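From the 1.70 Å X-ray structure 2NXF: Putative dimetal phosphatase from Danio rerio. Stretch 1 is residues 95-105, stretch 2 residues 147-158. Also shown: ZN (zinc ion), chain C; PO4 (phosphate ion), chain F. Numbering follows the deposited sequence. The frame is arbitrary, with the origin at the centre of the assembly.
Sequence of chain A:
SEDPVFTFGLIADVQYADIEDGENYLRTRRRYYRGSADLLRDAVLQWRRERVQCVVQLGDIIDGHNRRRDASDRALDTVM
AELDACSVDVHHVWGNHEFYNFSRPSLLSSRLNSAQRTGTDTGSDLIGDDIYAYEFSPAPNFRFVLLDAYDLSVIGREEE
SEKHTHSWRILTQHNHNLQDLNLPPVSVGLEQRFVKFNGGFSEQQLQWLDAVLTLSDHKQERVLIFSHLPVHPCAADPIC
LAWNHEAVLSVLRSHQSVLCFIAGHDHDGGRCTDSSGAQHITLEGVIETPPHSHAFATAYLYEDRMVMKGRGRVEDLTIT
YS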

# COMPACT_ATOMS: atom_id res chain seq x y z
N GLY A 95 2.90 1.47 5.40
CA GLY A 95 1.53 1.47 5.92
C GLY A 95 1.46 1.70 7.43
O GLY A 95 2.48 1.99 8.09
N ASN A 96 0.26 1.60 7.98
CA ASN A 96 0.09 1.88 9.41
C ASN A 96 0.98 1.06 10.34
O ASN A 96 1.51 1.61 11.30
N HIS A 97 1.19 -0.22 10.03
CA HIS A 97 2.02 -1.06 10.91
C HIS A 97 3.50 -0.70 10.89
O HIS A 97 4.20 -0.87 11.89
N GLU A 98 3.98 -0.18 9.76
CA GLU A 98 5.33 0.40 9.77
C GLU A 98 5.43 1.51 10.80
O GLU A 98 6.40 1.55 11.58
N PHE A 99 4.44 2.41 10.81
CA PHE A 99 4.47 3.52 11.78
C PHE A 99 4.25 3.13 13.24
O PHE A 99 4.72 3.82 14.16
N TYR A 100 3.55 2.02 13.46
CA TYR A 100 3.39 1.50 14.82
C TYR A 100 4.75 1.03 15.34
O TYR A 100 5.03 1.17 16.53
N ASN A 101 5.57 0.47 14.45
CA ASN A 101 6.89 -0.04 14.84
C ASN A 101 8.01 0.98 14.87
O ASN A 101 8.89 0.89 15.71
N PHE A 102 8.00 1.91 13.90
CA PHE A 102 9.15 2.79 13.65
C PHE A 102 8.74 4.23 13.42
O PHE A 102 7.67 4.50 12.84
N SER A 103 9.61 5.15 13.83
CA SER A 103 9.47 6.57 13.49
C SER A 103 9.85 6.77 12.02
O SER A 103 10.45 5.87 11.41
N ARG A 104 9.53 7.93 11.45
CA ARG A 104 9.96 8.23 10.07
C ARG A 104 11.48 8.25 9.90
O ARG A 104 11.99 7.68 8.94
N PRO A 105 12.22 8.93 10.82
CA PRO A 105 13.68 8.87 10.69
C PRO A 105 14.22 7.44 10.72
O PRO A 105 15.14 7.12 9.95
N LEU A 147 3.03 6.25 -3.23
CA LEU A 147 2.50 7.35 -2.41
C LEU A 147 2.61 7.05 -0.93
O LEU A 147 2.74 5.87 -0.53
N ASP A 148 2.54 8.13 -0.14
CA ASP A 148 2.65 8.11 1.31
C ASP A 148 1.26 8.45 1.89
O ASP A 148 0.90 9.62 2.07
N ALA A 149 0.48 7.40 2.18
CA ALA A 149 -0.90 7.59 2.62
C ALA A 149 -1.00 8.02 4.10
O ALA A 149 -2.12 8.26 4.58
N TYR A 150 0.14 8.11 4.78
CA TYR A 150 0.22 8.61 6.17
C TYR A 150 0.96 9.94 6.28
O TYR A 150 1.39 10.35 7.36
N ASP A 151 1.08 10.62 5.15
CA ASP A 151 1.62 11.97 5.07
C ASP A 151 0.84 12.86 6.05
O ASP A 151 1.41 13.54 6.91
N LEU A 152 -0.49 12.85 5.91
CA LEU A 152 -1.33 13.40 6.96
C LEU A 152 -1.77 12.23 7.82
O LEU A 152 -2.48 11.36 7.35
N SER A 153 -1.31 12.18 9.06
CA SER A 153 -1.72 11.14 10.00
C SER A 153 -1.32 11.56 11.39
O SER A 153 -0.50 12.48 11.56
N VAL A 154 -1.91 10.91 12.39
CA VAL A 154 -1.43 11.13 13.75
C VAL A 154 -0.40 10.07 14.14
O VAL A 154 0.39 10.28 15.05
N ILE A 155 -0.41 8.93 13.44
CA ILE A 155 0.47 7.82 13.80
C ILE A 155 1.85 7.91 13.11
O ILE A 155 2.82 7.29 13.59
N GLY A 156 1.91 8.68 12.03
CA GLY A 156 3.14 8.82 11.24
C GLY A 156 3.77 10.21 11.23
O GLY A 156 4.61 10.52 10.37
N ARG A 157 3.36 11.05 12.17
CA ARG A 157 3.94 12.39 12.33
C ARG A 157 4.20 12.65 13.82
O ARG A 157 3.55 12.06 14.67
N GLU A 158 5.17 13.52 14.12
CA GLU A 158 5.61 13.79 15.49
C GLU A 158 4.65 14.74 16.18
O GLU A 158 4.24 15.75 15.61

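The short helix 96-101 lies against an irregular segment, residues 147-158, that has no regular helix or strand of its own, so side chains rather than paired backbones hold the two together. At the centre is Phe99, whose CA-to-CB bond points toward the other stretch. With chi1 at -60° (m), its ring reaches Tyr150, where Phe99 CE2 lies 3.4 Å from Tyr150 CB, and Gly156, where Phe99 CD1 lies 3.6 Å from Gly156 CA. Glycine suits this position: an ideal CB on Gly156 would sit only 3.2 Å from Phe99 CD1 and would clash with Ser153 OG at 2.9 Å. That hydroxyl, in the p rotamer, bonds to its own loop, donating to Tyr150 O (Ser153 OG to Tyr150 O, 2.8 Å) and accepting from Gly156 N (Gly156 N to Ser153 OG, 2.9 Å).

The CA-to-CB bond of Tyr150 also points toward the helix, with chi1 m and chi2 near -91°. One face of its ring is covered by Asn96 CA, and its ring meets that of Phe99 obliquely, with centroids 5.6 Å apart and planes at 48°. Ile155, chi1 p and chi2 t, extends its CD1 to 3.5 Å from Asn96 CB and 3.7 Å from Tyr100 CE1. The CA-to-CB bond of Tyr100 points away from the loop, but its long m side chain brings the ring back to this methyl.

All the hydrogen bonds between the two stretches come from Arg104. Its chi1, -91°, lies between wells; with chi2 and chi3 t the chain is extended as far as NE, and chi4 at -85° then sets the plane of the guanidinium among its acceptors. Arg104 NE donates to Gly156 O at 2.7 Å, and Arg104 NH2 forms a salt bridge with Asp148 OD2 at 2.8 Å. Arg104 NH1 donates to Asp148 OD1 at 3.1 Å and makes a weak bond to Tyr150 O at 3.1 Å. These acceptors lie near the guanidinium plane, leaving its faces free for stacking: Arg157 lies flat over one of them, centres 3.7 Å apart. The like charges are close, but each has a carboxylate partner, for Arg157 NH2 bridges Asp151 OD1 at 2.9 Å.

Asn96, chi1 p, serves the metal site suggested by the name dimetal phosphatase. Asn96 OD1 binds zinc at 2.1 Å, while Asn96 ND2 donates to Tyr100 OH at 3.0 Å and to phosphate O4 at 2.7 Å; an amide can bind metal through oxygen and donate through nitrogen. Zinc also binds phosphate O4 at 2.5 Å and the oxygen of water 1 at 2.1 Å. The CA-to-CB bond of His97 points away from the loop, and His97 NE2 donates to phosphate O2 at 2.8 Å.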

# COMPACT_ATOMS: atom_id res chain seq x y z
CB ASN A 96 -1.39 1.89 9.88
CG ASN A 96 -2.15 0.64 9.49
OD1 ASN A 96 -2.10 0.20 8.34
ND2 ASN A 96 -2.87 0.06 10.45
CB HIS A 97 1.75 -2.54 10.65
CG HIS A 97 0.44 -2.98 11.22
ND1 HIS A 97 0.33 -3.61 12.44
CD2 HIS A 97 -0.83 -2.79 10.78
CE1 HIS A 97 -0.94 -3.83 12.70
NE2 HIS A 97 -1.67 -3.34 11.72
CB GLU A 98 5.71 0.95 8.39
CG GLU A 98 6.25 -0.11 7.42
CD GLU A 98 5.18 -1.04 6.86
OE1 GLU A 98 4.01 -0.62 6.79
OE2 GLU A 98 5.53 -2.17 6.47
CB PHE A 99 3.53 4.65 11.35
CG PHE A 99 3.88 5.23 10.02
CD1 PHE A 99 5.01 6.04 9.86
CD2 PHE A 99 3.11 4.95 8.90
CE1 PHE A 99 5.34 6.58 8.59
CE2 PHE A 99 3.43 5.47 7.63
CZ PHE A 99 4.56 6.28 7.48
CB TYR A 100 2.43 0.30 14.87
CG TYR A 100 1.00 0.59 14.44
CD1 TYR A 100 0.44 1.86 14.58
CD2 TYR A 100 0.20 -0.43 13.93
CE1 TYR A 100 -0.87 2.12 14.19
CE2 TYR A 100 -1.11 -0.20 13.53
CZ TYR A 100 -1.64 1.08 13.65
OH TYR A 100 -2.93 1.31 13.22
CB ASN A 101 7.31 -1.18 13.90
CG ASN A 101 6.61 -2.49 14.22
OD1 ASN A 101 6.97 -3.17 15.18
ND2 ASN A 101 5.58 -2.83 13.44
CB PHE A 102 9.93 2.32 12.40
CG PHE A 102 10.33 0.87 12.43
CD1 PHE A 102 11.27 0.41 13.35
CD2 PHE A 102 9.79 -0.02 11.50
CE1 PHE A 102 11.65 -0.96 13.38
CE2 PHE A 102 10.16 -1.39 11.51
CZ PHE A 102 11.10 -1.84 12.44
CB SER A 103 10.39 7.40 14.38
OG SER A 103 11.75 7.13 14.05
CB ARG A 104 9.36 9.53 9.52
CG ARG A 104 8.07 9.33 8.79
CD ARG A 104 7.36 10.63 8.50
NE ARG A 104 5.99 10.34 8.10
CZ ARG A 104 5.61 10.02 6.87
NH1 ARG A 104 4.33 9.78 6.61
NH2 ARG A 104 6.49 9.98 5.87
CB PRO A 105 14.17 9.65 11.91
CG PRO A 105 13.07 10.61 12.20
CD PRO A 105 11.82 9.80 11.95
CB LEU A 147 1.02 7.58 -2.76
CG LEU A 147 0.68 7.95 -4.21
CD1 LEU A 147 -0.83 8.18 -4.34
CD2 LEU A 147 1.49 9.17 -4.66
CB ASP A 148 3.69 9.18 1.72
CG ASP A 148 3.96 9.22 3.23
OD1 ASP A 148 3.31 8.50 4.03
OD2 ASP A 148 4.87 10.00 3.59
CB ALA A 149 -1.71 6.31 2.39
CB TYR A 150 0.79 7.54 7.13
CG TYR A 150 -0.16 6.37 7.18
CD1 TYR A 150 -1.17 6.30 8.15
CD2 TYR A 150 -0.12 5.37 6.19
CE1 TYR A 150 -2.08 5.25 8.17
CE2 TYR A 150 -1.03 4.32 6.19
CZ TYR A 150 -2.01 4.28 7.17
OH TYR A 150 -2.93 3.24 7.21
CB ASP A 151 1.47 12.40 3.61
CG ASP A 151 1.93 13.81 3.33
OD1 ASP A 151 2.47 14.51 4.21
OD2 ASP A 151 1.72 14.19 2.16
CB LEU A 152 -2.54 14.12 6.36
CG LEU A 152 -2.23 15.30 5.43
CD1 LEU A 152 -3.55 15.92 5.00
CD2 LEU A 152 -1.34 16.33 6.10
CB SER A 153 -1.04 9.80 9.66
OG SER A 153 0.38 9.85 9.89
CB VAL A 154 -2.57 11.23 14.78
CG1 VAL A 154 -3.40 12.48 14.53
CG2 VAL A 154 -3.44 9.98 14.76
CB ILE A 155 -0.17 6.44 13.52
CG1 ILE A 155 -0.44 6.25 12.01
CG2 ILE A 155 -1.40 6.23 14.39
CD1 ILE A 155 -0.78 4.83 11.66
CB ARG A 157 2.98 13.44 11.75
CG ARG A 157 2.80 13.39 10.22
CD ARG A 157 4.11 13.71 9.49
NE ARG A 157 3.96 13.63 8.03
CZ ARG A 157 4.98 13.71 7.17
NH1 ARG A 157 6.24 13.82 7.62
NH2 ARG A 157 4.73 13.65 5.87
CB GLU A 158 7.00 14.43 15.51
CG GLU A 158 8.14 13.58 14.95
CD GLU A 158 9.46 14.35 14.82
OE1 GLU A 158 9.72 15.27 15.63
OE2 GLU A 158 10.25 14.02 13.90
ZN ZN C . -2.87 -1.36 7.10
P PO4 F . -4.49 -3.38 9.75
O1 PO4 F . -5.91 -3.63 9.28
O2 PO4 F . -4.45 -3.47 11.27
O3 PO4 F . -3.54 -4.47 9.28
O4 PO4 F . -3.98 -2.06 9.26
O HOH W 1 -4.09 -3.11 6.88